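Local coordinates for uncharacterized protein (Nostoc punctiforme, PDB 2R3S), which is of unknown function but probably transfers a methyl group from S-adenosylmethionine to a hydroxyl oxygen, as other members of the O-methyltransferase family do, at residues A262-I273 with Q327-K335; I106-V117 with S288-P296. All coordinates share one frame; numbering follows the deposited sequence.

Contact 1: A262-I273 with Q327-K335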
ATOM      1  N   ALA A 262     -31.065  24.876  21.850  1.00 48.02           N
ATOM      2  CA  ALA A 262     -32.307  25.632  21.977  1.00 50.92           C
ATOM      3  C   ALA A 262     -33.514  24.760  21.636  1.00 53.91           C
ATOM      4  O   ALA A 262     -33.373  23.633  21.166  1.00 56.04           O
ATOM      5  CB  ALA A 262     -32.292  26.854  21.061  1.00 48.79           C
ATOM      6  N   VAL A 263     -34.701  25.322  21.835  1.00 55.46           N
ATOM      7  CA  VAL A 263     -35.961  24.604  21.672  1.00 55.62           C
ATOM      8  C   VAL A 263     -36.032  23.849  20.360  1.00 55.93           C
ATOM      9  O   VAL A 263     -36.320  22.657  20.348  1.00 58.51           O
ATOM     10  CB  VAL A 263     -37.166  25.578  21.775  1.00 55.68           C
ATOM     11  CG1 VAL A 263     -38.483  24.884  21.373  1.00 54.20           C
ATOM     12  CG2 VAL A 263     -37.252  26.143  23.196  1.00 56.90           C
ATOM     13  N   GLU A 264     -35.763  24.540  19.261  1.00 56.46           N
ATOM     14  CA  GLU A 264     -35.882  23.951  17.920  1.00 57.24           C
ATOM     15  C   GLU A 264     -34.471  23.594  17.349  1.00 55.48           C
ATOM     16  O   GLU A 264     -34.229  23.670  16.137  1.00 55.01           O
ATOM     17  CB  GLU A 264     -36.625  24.941  17.007  1.00 59.14           C
ATOM     18  CG  GLU A 264     -37.871  24.407  16.363  1.00 63.02           C
ATOM     19  CD  GLU A 264     -39.035  24.410  17.317  1.00 69.86           C
ATOM     20  OE2 GLU A 264     -39.810  23.434  17.286  1.00 75.75           O
ATOM     21  N   GLY A 265     -33.564  23.183  18.235  1.00 52.57           N
ATOM     22  CA  GLY A 265     -32.168  22.962  17.883  1.00 51.95           C
ATOM     23  C   GLY A 265     -31.924  21.744  17.011  1.00 50.77           C
ATOM     24  O   GLY A 265     -32.724  20.802  16.997  1.00 49.14           O
ATOM     25  N   LYS A 266     -30.806  21.773  16.283  1.00 49.88           N
ATOM     26  CA  LYS A 266     -30.458  20.733  15.315  1.00 47.81           C
ATOM     27  C   LYS A 266     -28.986  20.357  15.408  1.00 45.44           C
ATOM     28  O   LYS A 266     -28.137  21.213  15.595  1.00 46.67           O
ATOM     29  CB  LYS A 266     -30.787  21.218  13.905  1.00 47.31           C
ATOM     30  CG  LYS A 266     -32.198  20.861  13.483  1.00 53.75           C
ATOM     31  CD  LYS A 266     -32.770  21.739  12.377  1.00 58.12           C
ATOM     32  CE  LYS A 266     -34.007  22.500  12.866  1.00 64.94           C
ATOM     33  NZ  LYS A 266     -34.628  23.366  11.817  1.00 65.95           N
ATOM     34  N   VAL A 267     -28.690  19.069  15.276  1.00 44.13           N
ATOM     35  CA  VAL A 267     -27.315  18.570  15.180  1.00 42.24           C
ATOM     36  C   VAL A 267     -27.087  18.122  13.730  1.00 40.04           C
ATOM     37  O   VAL A 267     -27.929  17.426  13.168  1.00 37.63           O
ATOM     38  CB  VAL A 267     -27.108  17.391  16.134  1.00 40.97           C
ATOM     39  CG1 VAL A 267     -25.676  16.859  16.074  1.00 41.00           C
ATOM     40  CG2 VAL A 267     -27.483  17.800  17.556  1.00 45.07           C
ATOM     41  N   ILE A 268     -25.981  18.541  13.120  1.00 37.90           N
ATOM     42  CA  ILE A 268     -25.534  17.994  11.825  1.00 36.41           C
ATOM     43  C   ILE A 268     -24.261  17.165  12.015  1.00 36.02           C
ATOM     44  O   ILE A 268     -23.220  17.686  12.438  1.00 34.75           O
ATOM     45  CB  ILE A 268     -25.232  19.084  10.818  1.00 36.50           C
ATOM     46  CG1 ILE A 268     -26.470  19.953  10.575  1.00 37.72           C
ATOM     47  CG2 ILE A 268     -24.757  18.465   9.477  1.00 34.59           C
ATOM     48  CD1 ILE A 268     -26.343  20.885   9.343  1.00 38.63           C
ATOM     49  N   VAL A 269     -24.370  15.867  11.752  1.00 35.36           N
ATOM     50  CA  VAL A 269     -23.218  14.958  11.746  1.00 35.25           C
ATOM     51  C   VAL A 269     -22.679  14.857  10.325  1.00 35.07           C
ATOM     52  O   VAL A 269     -23.437  14.686   9.384  1.00 35.31           O
ATOM     53  CB  VAL A 269     -23.578  13.570  12.311  1.00 34.54           C
ATOM     54  CG1 VAL A 269     -22.389  12.611  12.239  1.00 30.69           C
ATOM     55  CG2 VAL A 269     -24.057  13.716  13.748  1.00 33.75           C
ATOM     56  N   PHE A 270     -21.370  15.029  10.171  1.00 33.92           N
ATOM     57  CA  PHE A 270     -20.712  14.887   8.874  1.00 33.18           C
ATOM     58  C   PHE A 270     -19.635  13.826   9.077  1.00 33.45           C
ATOM     59  O   PHE A 270     -18.758  13.990   9.910  1.00 31.03           O
ATOM     60  CB  PHE A 270     -20.138  16.218   8.393  1.00 32.69           C
ATOM     61  CG  PHE A 270     -19.326  16.110   7.128  1.00 35.31           C
ATOM     62  CD1 PHE A 270     -19.943  16.047   5.895  1.00 38.79           C
ATOM     63  CD2 PHE A 270     -17.932  16.081   7.168  1.00 37.37           C
ATOM     64  CE1 PHE A 270     -19.178  15.944   4.716  1.00 38.70           C
ATOM     65  CE2 PHE A 270     -17.187  15.978   5.998  1.00 32.93           C
ATOM     66  CZ  PHE A 270     -17.816  15.911   4.784  1.00 34.67           C
ATOM     67  N   ASP A 271     -19.734  12.704   8.367  1.00 32.84           N
ATOM     68  CA  ASP A 271     -18.928  11.543   8.723  1.00 33.75           C
ATOM     69  C   ASP A 271     -18.956  10.507   7.599  1.00 33.89           C
ATOM     70  O   ASP A 271     -19.607  10.717   6.589  1.00 34.49           O
ATOM     71  CB  ASP A 271     -19.428  10.953  10.061  1.00 32.97           C
ATOM     72  CG  ASP A 271     -18.291  10.461  10.974  1.00 39.27           C
ATOM     73  OD1 ASP A 271     -17.451   9.642  10.520  1.00 35.71           O
ATOM     74  OD2 ASP A 271     -18.263  10.882  12.164  1.00 35.25           O
ATOM     75  N   PHE A 272     -18.199   9.427   7.777  1.00 34.86           N
ATOM     76  CA  PHE A 272     -18.209   8.285   6.873  1.00 36.75           C
ATOM     77  C   PHE A 272     -19.304   7.347   7.342  1.00 36.51           C
ATOM     78  O   PHE A 272     -19.179   6.744   8.417  1.00 36.08           O
ATOM     79  CB  PHE A 272     -16.879   7.515   6.934  1.00 37.75           C
ATOM     80  CG  PHE A 272     -15.733   8.244   6.332  1.00 37.80           C
ATOM     81  CD1 PHE A 272     -15.606   8.339   4.964  1.00 42.54           C
ATOM     82  CD2 PHE A 272     -14.779   8.844   7.129  1.00 40.48           C
ATOM     83  CE1 PHE A 272     -14.534   9.022   4.398  1.00 43.25           C
ATOM     84  CE2 PHE A 272     -13.722   9.527   6.569  1.00 42.92           C
ATOM     85  CZ  PHE A 272     -13.605   9.615   5.195  1.00 42.07           C
ATOM     86  N   ILE A 273     -20.377   7.245   6.566  1.00 34.28           N
ATOM     87  CA  ILE A 273     -21.511   6.415   6.971  1.00 36.74           C
ATOM     88  C   ILE A 273     -21.699   5.315   5.931  1.00 36.29           C
ATOM     89  O   ILE A 273     -22.321   5.524   4.898  1.00 38.70           O
ATOM     90  CB  ILE A 273     -22.818   7.240   7.163  1.00 36.24           C
ATOM     91  CG1 ILE A 273     -22.558   8.462   8.064  1.00 36.88           C
ATOM     92  CG2 ILE A 273     -23.888   6.362   7.794  1.00 34.88           C
ATOM     93  CD1 ILE A 273     -23.690   9.504   8.057  1.00 35.14           C
ATOM     94  N   GLN A 327     -17.974  13.063  -0.890  1.00 62.76           N
ATOM     95  CA  GLN A 327     -17.518  11.720  -0.469  1.00 62.00           C
ATOM     96  C   GLN A 327     -18.177  11.202   0.813  1.00 60.54           C
ATOM     97  O   GLN A 327     -18.459  10.011   0.936  1.00 61.65           O
ATOM     98  CB  GLN A 327     -15.990  11.684  -0.289  1.00 62.28           C
ATOM     99  CG  GLN A 327     -15.461  10.425   0.444  1.00 63.26           C
ATOM    100  CD  GLN A 327     -13.968  10.455   0.716  1.00 61.57           C
ATOM    101  OE1 GLN A 327     -13.370  11.516   0.878  1.00 71.58           O
ATOM    102  NE2 GLN A 327     -13.362   9.285   0.782  1.00 56.57           N
ATOM    103  N   GLN A 328     -18.389  12.081   1.783  1.00 58.28           N
ATOM    104  CA  GLN A 328     -18.941  11.656   3.073  1.00 54.79           C
ATOM    105  C   GLN A 328     -20.438  11.972   3.150  1.00 51.39           C
ATOM    106  O   GLN A 328     -21.003  12.564   2.228  1.00 50.45           O
ATOM    107  CB  GLN A 328     -18.149  12.294   4.211  1.00 55.34           C
ATOM    108  CG  GLN A 328     -16.629  12.202   4.020  1.00 52.41           C
ATOM    109  CD  GLN A 328     -15.863  12.563   5.274  1.00 51.42           C
ATOM    110  OE1 GLN A 328     -14.913  13.342   5.238  1.00 51.72           O
ATOM    111  NE2 GLN A 328     -16.272  11.996   6.391  1.00 43.58           N
ATOM    112  N   GLN A 329     -21.075  11.555   4.237  1.00 49.87           N
ATOM    113  CA  GLN A 329     -22.539  11.593   4.354  1.00 50.19           C
ATOM    114  C   GLN A 329     -22.950  12.471   5.544  1.00 49.05           C
ATOM    115  O   GLN A 329     -22.135  12.676   6.458  1.00 46.85           O
ATOM    116  CB  GLN A 329     -23.077  10.169   4.536  1.00 50.48           C
ATOM    117  CG  GLN A 329     -22.853   9.217   3.343  1.00 51.85           C
ATOM    118  CD  GLN A 329     -21.423   8.607   3.246  1.00 55.48           C
ATOM    119  OE1 GLN A 329     -20.721   8.393   4.245  1.00 41.52           O
ATOM    120  NE2 GLN A 329     -21.016   8.308   2.026  1.00 54.15           N
ATOM    121  N   VAL A 330     -24.188  12.988   5.525  1.00 46.77           N
ATOM    122  CA  VAL A 330     -24.726  13.832   6.628  1.00 44.59           C
ATOM    123  C   VAL A 330     -25.952  13.202   7.340  1.00 42.22           C
ATOM    124  O   VAL A 330     -26.797  12.604   6.696  1.00 41.35           O
ATOM    125  CB  VAL A 330     -25.034  15.282   6.146  1.00 45.72           C
ATOM    126  CG1 VAL A 330     -25.913  15.997   7.128  1.00 40.65           C
ATOM    127  CG2 VAL A 330     -23.741  16.090   5.922  1.00 39.74           C
ATOM    128  N   ILE A 331     -25.996  13.280   8.674  1.00 39.23           N
ATOM    129  CA  ILE A 331     -27.206  13.012   9.465  1.00 37.54           C
ATOM    130  C   ILE A 331     -27.662  14.309  10.148  1.00 39.31           C
ATOM    131  O   ILE A 331     -26.881  14.925  10.865  1.00 42.82           O
ATOM    132  CB  ILE A 331     -26.951  11.955  10.558  1.00 37.80           C
ATOM    133  CG1 ILE A 331     -26.653  10.605   9.926  1.00 34.44           C
ATOM    134  CG2 ILE A 331     -28.138  11.813  11.499  1.00 35.05           C
ATOM    135  CD1 ILE A 331     -26.122   9.609  10.898  1.00 33.63           C
ATOM    136  N   VAL A 332     -28.902  14.737   9.918  1.00 37.36           N
ATOM    137  CA  VAL A 332     -29.511  15.811  10.707  1.00 36.65           C
ATOM    138  C   VAL A 332     -30.388  15.207  11.799  1.00 39.46           C
ATOM    139  O   VAL A 332     -31.261  14.383  11.502  1.00 40.02           O
ATOM    140  CB  VAL A 332     -30.343  16.750   9.855  1.00 37.77           C
ATOM    141  CG1 VAL A 332     -30.961  17.847  10.717  1.00 30.43           C
ATOM    142  CG2 VAL A 332     -29.463  17.339   8.722  1.00 33.81           C
ATOM    143  N   ALA A 333     -30.109  15.569  13.053  1.00 39.83           N
ATOM    144  CA  ALA A 333     -30.916  15.185  14.209  1.00 40.62           C
ATOM    145  C   ALA A 333     -31.678  16.410  14.712  1.00 43.27           C
ATOM    146  O   ALA A 333     -31.186  17.529  14.607  1.00 42.13           O
ATOM    147  CB  ALA A 333     -30.077  14.616  15.301  1.00 37.00           C
ATOM    148  N   TYR A 334     -32.883  16.169  15.240  1.00 45.16           N
ATOM    149  CA  TYR A 334     -33.799  17.209  15.723  1.00 45.86           C
ATOM    150  C   TYR A 334     -34.055  16.916  17.175  1.00 46.39           C
ATOM    151  O   TYR A 334     -34.306  15.763  17.545  1.00 45.58           O
ATOM    152  CB  TYR A 334     -35.118  17.171  14.948  1.00 45.75           C
ATOM    153  CG  TYR A 334     -34.919  17.412  13.483  1.00 46.36           C
ATOM    154  CD1 TYR A 334     -34.533  16.373  12.629  1.00 50.49           C
ATOM    155  CD2 TYR A 334     -35.075  18.681  12.944  1.00 48.81           C
ATOM    156  CE1 TYR A 334     -34.316  16.596  11.248  1.00 49.99           C
ATOM    157  CE2 TYR A 334     -34.868  18.923  11.592  1.00 50.69           C
ATOM    158  CZ  TYR A 334     -34.494  17.875  10.739  1.00 51.89           C
ATOM    159  OH  TYR A 334     -34.302  18.127   9.382  1.00 53.01           O
ATOM    160  N   LYS A 335     -33.970  17.952  18.001  1.00 48.90           N
ATOM    161  CA  LYS A 335     -34.141  17.819  19.459  1.00 49.40           C
ATOM    162  C   LYS A 335     -35.506  17.203  19.774  1.00 50.17           C
ATOM    163  O   LYS A 335     -36.470  17.438  19.029  1.00 50.71           O
ATOM    164  CB  LYS A 335     -34.024  19.203  20.135  1.00 48.89           C
ATOM    165  CG  LYS A 335     -33.639  19.160  21.601  1.00 48.00           C
ATOM    166  CD  LYS A 335     -33.848  20.520  22.271  1.00 48.81           C
ATOM    167  CE  LYS A 335     -33.303  20.530  23.680  1.00 50.04           C
ATOM    168  NZ  LYS A 335     -33.421  21.875  24.269  1.00 58.29           N
ATOM    169  OXT LYS A 335     -35.674  16.460  20.756  1.00 52.43           O
TER
HETATM  170  O   HOH W   1     -35.269  20.517  16.347  1.00 55.13           O
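Ile-273 N donates to Gln-329 OE1 at 2.6 Å, a short, nearly straight bond (169°) made possible by the bend of the glutamine at chi2 (80°), which turns the amide toward the loop that follows strand 265-271. Just before it, Asp-271 and Gln-329 form a hydrogen-bonded antiparallel pair, with Gln-329 N 2.9 Å from Asp-271 O. The ladder continues through Val-269 with Ile-331 and Val-267 with Ala-333, and ends where Lys-335 N reaches Gly-265 O.

Gln-328 lies between two aromatic rings. Its amide stacks on Phe-272, the planes 11° apart and NE2 3.5 Å above the ring plane, while its CB sits 4.1 Å from the centroid of the Phe-270 ring; NE2 is also held by Asn-240. Were Phe-272 replaced by an alanine, the amide would probably lose the flat surface it stacks on and a gap would open beside Gln-328. Beta-branched residues suit the extended strands: Ile-268 CG2 meets Val-330 CG1 at 3.6 Å. Ile-273, in the loop beyond, rests its CD1 on Ile-331 CG1.

In the mixed seven-stranded sheet of this Rossmann-like methyltransferase, strand 265-271 is parallel to 233-239 on one side and antiparallel to 329-334 on the other, beyond which lies the outermost strand 317-321. Helix 149-159 packs on the face bearing Ile-268 and Phe-270; helix 303-312 packs on that of Val-269, Ile-331 and Ala-333.

Contact 2: I106-V117 with S288-P296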
ATOM      1  N   ILE A 106      -0.173   8.463  12.109  1.00 38.39           N
ATOM      2  CA  ILE A 106      -1.272   7.681  11.517  1.00 35.72           C
ATOM      3  C   ILE A 106      -0.778   6.309  11.027  1.00 36.37           C
ATOM      4  O   ILE A 106      -1.351   5.292  11.388  1.00 37.87           O
ATOM      5  CB  ILE A 106      -1.951   8.462  10.372  1.00 35.18           C
ATOM      6  CG1 ILE A 106      -2.644   9.709  10.934  1.00 34.04           C
ATOM      7  CG2 ILE A 106      -2.971   7.585   9.650  1.00 32.01           C
ATOM      8  CD1 ILE A 106      -3.689   9.364  12.075  1.00 30.16           C
ATOM      9  N   THR A 107       0.294   6.281  10.229  1.00 35.86           N
ATOM     10  CA  THR A 107       0.760   5.041   9.586  1.00 33.55           C
ATOM     11  C   THR A 107       1.310   3.980  10.559  1.00 32.23           C
ATOM     12  O   THR A 107       1.251   2.790  10.258  1.00 33.18           O
ATOM     13  CB  THR A 107       1.841   5.300   8.479  1.00 32.76           C
ATOM     14  OG1 THR A 107       3.044   5.763   9.087  1.00 34.38           O
ATOM     15  CG2 THR A 107       1.375   6.317   7.413  1.00 26.59           C
ATOM     16  N   ASN A 108       1.840   4.405  11.707  1.00 33.48           N
ATOM     17  CA  ASN A 108       2.293   3.486  12.752  1.00 33.28           C
ATOM     18  C   ASN A 108       1.221   2.531  13.271  1.00 33.20           C
ATOM     19  O   ASN A 108       1.560   1.427  13.622  1.00 35.07           O
ATOM     20  CB  ASN A 108       2.852   4.218  13.962  1.00 34.40           C
ATOM     21  CG  ASN A 108       4.240   4.752  13.741  1.00 38.47           C
ATOM     22  OD1 ASN A 108       4.896   4.482  12.726  1.00 42.07           O
ATOM     23  ND2 ASN A 108       4.700   5.542  14.710  1.00 30.62           N
ATOM     24  N   GLY A 109      -0.043   2.946  13.347  1.00 31.04           N
ATOM     25  CA  GLY A 109      -1.119   2.006  13.695  1.00 32.59           C
ATOM     26  C   GLY A 109      -1.205   0.782  12.780  1.00 33.34           C
ATOM     27  O   GLY A 109      -1.616  -0.300  13.196  1.00 33.95           O
ATOM     28  N   PHE A 110      -0.769   0.942  11.540  1.00 33.56           N
ATOM     29  CA  PHE A 110      -0.783  -0.141  10.564  1.00 33.75           C
ATOM     30  C   PHE A 110       0.497  -0.962  10.535  1.00 34.76           C
ATOM     31  O   PHE A 110       0.542  -1.973   9.870  1.00 38.71           O
ATOM     32  CB  PHE A 110      -1.053   0.449   9.186  1.00 30.61           C
ATOM     33  CG  PHE A 110      -2.436   0.937   9.031  1.00 29.51           C
ATOM     34  CD1 PHE A 110      -2.767   2.235   9.364  1.00 30.61           C
ATOM     35  CD2 PHE A 110      -3.418   0.098   8.549  1.00 30.92           C
ATOM     36  CE1 PHE A 110      -4.060   2.677   9.220  1.00 26.42           C
ATOM     37  CE2 PHE A 110      -4.716   0.545   8.404  1.00 27.60           C
ATOM     38  CZ  PHE A 110      -5.031   1.826   8.748  1.00 29.10           C
ATOM     39  N   ASN A 111       1.535  -0.529  11.243  1.00 35.71           N
ATOM     40  CA  ASN A 111       2.732  -1.331  11.388  1.00 37.28           C
ATOM     41  C   ASN A 111       2.468  -2.684  12.060  1.00 37.93           C
ATOM     42  O   ASN A 111       3.132  -3.652  11.735  1.00 37.32           O
ATOM     43  CB  ASN A 111       3.811  -0.592  12.195  1.00 38.93           C
ATOM     44  CG  ASN A 111       4.490   0.547  11.411  1.00 47.13           C
ATOM     45  OD1 ASN A 111       4.345   0.675  10.191  1.00 51.34           O
ATOM     46  ND2 ASN A 111       5.258   1.368  12.130  1.00 58.77           N
ATOM     47  N   ASP A 112       1.549  -2.754  13.020  1.00 40.01           N
ATOM     48  CA  ASP A 112       1.108  -4.060  13.551  1.00 40.79           C
ATOM     49  C   ASP A 112      -0.402  -4.103  13.673  1.00 37.50           C
ATOM     50  O   ASP A 112      -0.974  -3.953  14.743  1.00 38.73           O
ATOM     51  CB  ASP A 112       1.782  -4.395  14.892  1.00 46.20           C
ATOM     52  CG  ASP A 112       1.899  -5.936  15.154  1.00 49.95           C
ATOM     53  OD1 ASP A 112       1.277  -6.781  14.452  1.00 43.19           O
ATOM     54  OD2 ASP A 112       2.663  -6.285  16.080  1.00 63.65           O
ATOM     55  N   LEU A 113      -1.037  -4.305  12.535  1.00 35.30           N
ATOM     56  CA  LEU A 113      -2.463  -4.458  12.459  1.00 31.35           C
ATOM     57  C   LEU A 113      -2.848  -5.795  13.068  1.00 29.23           C
ATOM     58  O   LEU A 113      -3.933  -5.915  13.628  1.00 30.33           O
ATOM     59  CB  LEU A 113      -2.908  -4.335  11.008  1.00 30.85           C
ATOM     60  CG  LEU A 113      -4.343  -4.005  10.660  1.00 33.79           C
ATOM     61  CD1 LEU A 113      -4.838  -2.752  11.379  1.00 31.33           C
ATOM     62  CD2 LEU A 113      -4.422  -3.853   9.137  1.00 28.49           C
ATOM     63  N   THR A 114      -1.951  -6.783  13.018  1.00 27.81           N
ATOM     64  CA  THR A 114      -2.217  -8.061  13.672  1.00 29.73           C
ATOM     65  C   THR A 114      -2.501  -7.860  15.147  1.00 29.41           C
ATOM     66  O   THR A 114      -3.443  -8.443  15.673  1.00 33.22           O
ATOM     67  CB  THR A 114      -1.081  -9.066  13.519  1.00 31.67           C
ATOM     68  OG1 THR A 114      -0.781  -9.243  12.121  1.00 30.51           O
ATOM     69  CG2 THR A 114      -1.490 -10.412  14.130  1.00 28.78           C
ATOM     70  N   ALA A 115      -1.689  -7.021  15.796  1.00 28.35           N
ATOM     71  CA  ALA A 115      -1.841  -6.648  17.195  1.00 26.80           C
ATOM     72  C   ALA A 115      -3.197  -6.018  17.460  1.00 27.16           C
ATOM     73  O   ALA A 115      -3.853  -6.363  18.439  1.00 27.28           O
ATOM     74  CB  ALA A 115      -0.724  -5.683  17.622  1.00 21.74           C
ATOM     75  N   ALA A 116      -3.597  -5.073  16.611  1.00 27.92           N
ATOM     76  CA  ALA A 116      -4.915  -4.443  16.730  1.00 25.84           C
ATOM     77  C   ALA A 116      -6.074  -5.411  16.557  1.00 26.32           C
ATOM     78  O   ALA A 116      -7.088  -5.309  17.250  1.00 29.07           O
ATOM     79  CB  ALA A 116      -5.057  -3.263  15.723  1.00 22.93           C
ATOM     80  N   VAL A 117      -5.966  -6.326  15.613  1.00 26.28           N
ATOM     81  CA  VAL A 117      -7.030  -7.328  15.409  1.00 27.84           C
ATOM     82  C   VAL A 117      -7.113  -8.239  16.624  1.00 28.21           C
ATOM     83  O   VAL A 117      -8.198  -8.553  17.121  1.00 28.44           O
ATOM     84  CB  VAL A 117      -6.803  -8.170  14.112  1.00 30.14           C
ATOM     85  CG1 VAL A 117      -7.829  -9.285  14.025  1.00 24.76           C
ATOM     86  CG2 VAL A 117      -6.826  -7.267  12.870  1.00 22.85           C
ATOM     87  N   SER A 288     -13.438   1.826   8.631  1.00 28.14           N
ATOM     88  CA  SER A 288     -13.462   1.079   9.871  1.00 30.32           C
ATOM     89  C   SER A 288     -12.072   0.473  10.229  1.00 29.60           C
ATOM     90  O   SER A 288     -11.706   0.399  11.411  1.00 27.69           O
ATOM     91  CB  SER A 288     -14.615   0.054   9.889  1.00 31.68           C
ATOM     92  OG  SER A 288     -14.233  -1.196   9.368  1.00 42.72           O
ATOM     93  N   LEU A 289     -11.287   0.086   9.224  1.00 27.95           N
ATOM     94  CA  LEU A 289      -9.945  -0.407   9.458  1.00 27.72           C
ATOM     95  C   LEU A 289      -9.071   0.729   9.999  1.00 26.20           C
ATOM     96  O   LEU A 289      -8.274   0.499  10.890  1.00 25.14           O
ATOM     97  CB  LEU A 289      -9.320  -1.019   8.201  1.00 26.32           C
ATOM     98  CG  LEU A 289      -8.140  -1.978   8.389  1.00 28.02           C
ATOM     99  CD1 LEU A 289      -8.585  -3.323   8.904  1.00 30.06           C
ATOM    100  CD2 LEU A 289      -7.296  -2.148   7.092  1.00 23.73           C
ATOM    101  N   VAL A 290      -9.248   1.943   9.478  1.00 26.64           N
ATOM    102  CA  VAL A 290      -8.553   3.095  10.002  1.00 26.23           C
ATOM    103  C   VAL A 290      -8.848   3.288  11.504  1.00 26.71           C
ATOM    104  O   VAL A 290      -7.925   3.489  12.310  1.00 23.26           O
ATOM    105  CB  VAL A 290      -8.865   4.365   9.178  1.00 28.74           C
ATOM    106  CG1 VAL A 290      -8.161   5.561   9.742  1.00 21.05           C
ATOM    107  CG2 VAL A 290      -8.440   4.151   7.720  1.00 29.86           C
HETATM  108  N   MSE A 291     -10.122   3.159  11.877  1.00 26.40           N
HETATM  109  CA  MSE A 291     -10.527   3.274  13.265  1.00 26.39           C
HETATM  110  C   MSE A 291      -9.967   2.159  14.115  1.00 25.44           C
HETATM  111  O   MSE A 291      -9.579   2.390  15.249  1.00 28.02           O
HETATM  112  CB  MSE A 291     -12.043   3.361  13.396  1.00 24.36           C
HETATM  113  CG  MSE A 291     -12.634   4.617  12.759  1.00 22.88           C
HETATM  114 SE   MSE A 291     -12.020   6.248  13.681  0.75 26.59          SE
HETATM  115  CE  MSE A 291     -10.339   6.627  12.702  1.00 22.20           C
ATOM    116  N   LEU A 292      -9.871   0.958  13.581  1.00 25.08           N
ATOM    117  CA  LEU A 292      -9.239  -0.131  14.327  1.00 25.27           C
ATOM    118  C   LEU A 292      -7.769   0.159  14.591  1.00 26.69           C
ATOM    119  O   LEU A 292      -7.254  -0.099  15.698  1.00 26.25           O
ATOM    120  CB  LEU A 292      -9.383  -1.474  13.598  1.00 24.54           C
ATOM    121  CG  LEU A 292      -8.689  -2.711  14.184  1.00 25.29           C
ATOM    122  CD1 LEU A 292      -9.311  -3.198  15.506  1.00 19.41           C
ATOM    123  CD2 LEU A 292      -8.673  -3.830  13.171  1.00 24.14           C
ATOM    124  N   ALA A 293      -7.073   0.635  13.561  1.00 24.25           N
ATOM    125  CA  ALA A 293      -5.636   0.835  13.668  1.00 25.80           C
ATOM    126  C   ALA A 293      -5.257   1.975  14.619  1.00 25.16           C
ATOM    127  O   ALA A 293      -4.213   1.917  15.249  1.00 26.32           O
ATOM    128  CB  ALA A 293      -4.987   1.055  12.286  1.00 23.09           C
ATOM    129  N   THR A 294      -6.105   2.992  14.733  1.00 27.63           N
ATOM    130  CA  THR A 294      -5.684   4.251  15.333  1.00 26.24           C
ATOM    131  C   THR A 294      -6.415   4.682  16.611  1.00 26.42           C
ATOM    132  O   THR A 294      -5.961   5.605  17.265  1.00 25.91           O
ATOM    133  CB  THR A 294      -5.808   5.416  14.333  1.00 27.10           C
ATOM    134  OG1 THR A 294      -7.182   5.627  13.992  1.00 24.82           O
ATOM    135  CG2 THR A 294      -4.942   5.207  13.080  1.00 21.82           C
ATOM    136  N   THR A 295      -7.554   4.070  16.914  1.00 27.68           N
ATOM    137  CA  THR A 295      -8.391   4.421  18.052  1.00 27.54           C
ATOM    138  C   THR A 295      -8.704   3.122  18.836  1.00 31.12           C
ATOM    139  O   THR A 295      -8.604   2.007  18.271  1.00 32.19           O
ATOM    140  CB  THR A 295      -9.715   5.104  17.646  1.00 27.45           C
ATOM    141  OG1 THR A 295     -10.615   4.140  17.096  1.00 26.70           O
ATOM    142  CG2 THR A 295      -9.518   6.251  16.641  1.00 23.35           C
ATOM    143  N   PRO A 296      -8.997   3.236  20.156  1.00 31.17           N
ATOM    144  CA  PRO A 296      -9.338   2.031  20.938  1.00 30.42           C
ATOM    145  C   PRO A 296     -10.684   1.362  20.625  1.00 28.45           C
ATOM    146  O   PRO A 296     -10.747   0.157  20.690  1.00 32.56           O
ATOM    147  CB  PRO A 296      -9.288   2.526  22.413  1.00 30.38           C
ATOM    148  CG  PRO A 296      -8.481   3.832  22.352  1.00 33.41           C
ATOM    149  CD  PRO A 296      -8.893   4.430  21.018  1.00 31.39           C
TER
HETATM  150  O   HOH W   2      -2.590  -0.294  15.901  1.00 31.64           O
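Phe-110 swings its ring across Ala-293 through a chi1 of -71°, which sets CG beside the backbone N, and Leu-113 meets the same methyl from its own torsion, CG opposite the backbone N. The ring lies flat over Ala-293: CB stands 3.6 Å from its centroid and only 14° off the normal, a CH-pi contact over the face. Alanine suits this site because its methyl fits beneath the ring while keeping the backbones close. At the ring edge, near its plane, Leu-289 CD2 comes within 4.0 Å of Phe-110 CE2.

Leu-113 splits its two methyls between partners. Its CD1 packs on Ala-293 CB at 3.9 Å, and its CD2 meets Leu-289 CD2, the two leucines crossing at about a right angle. One helical turn on, Leu-292 CD1 touches the carbonyl oxygen of Ala-116 (3.5 Å) and its CD2 packs on Val-117 CG2. The short methyl of Ala-116 lets the leucine lie close to the helix backbone, whose segment 113-117 crosses segment 288-294 at 91°.

Gly-109 suits the closest backbone approach, its CA 4.7 Å from that of Ala-293, since a CB would run into Ala-293 O. A water donates to both Gly-109 O and Ala-293 O, the latter at 2.8 Å; Ala-293 O also accepts from Thr-122. Segment 106-117 also serves the subunit interface: Tyr-17 of the second subunit meets the Phe-110 ring edge-to-face, and Glu-28 of that subunit bonds to Thr-114.

With no direct hydrogen bond between the segments, cohesion rests on the fit of methyls and ring, and the one bridging water helps meet the polar need of the two carbonyls where the backbones come close.

Both contacts are largely buried, yet they hold different elements of one chain. Contact 1 belongs to the central sheet and is built on regular backbone hydrogen bonds, with glutamines and an aspartate at one end and lysines and a tyrosine at the other; no other subunit touches it. Contact 2 joins helix 282-294 to helices and an irregular helical turn of 106-117, relies on methyl and ring packing with a single bridging water, and lies where the second subunit comes within reach. The chain runs from strand 265-271 through a connecting loop into helix 282-294. The centres lie 27 Å apart, and the nearest atoms, about 7 Å apart, do not touch.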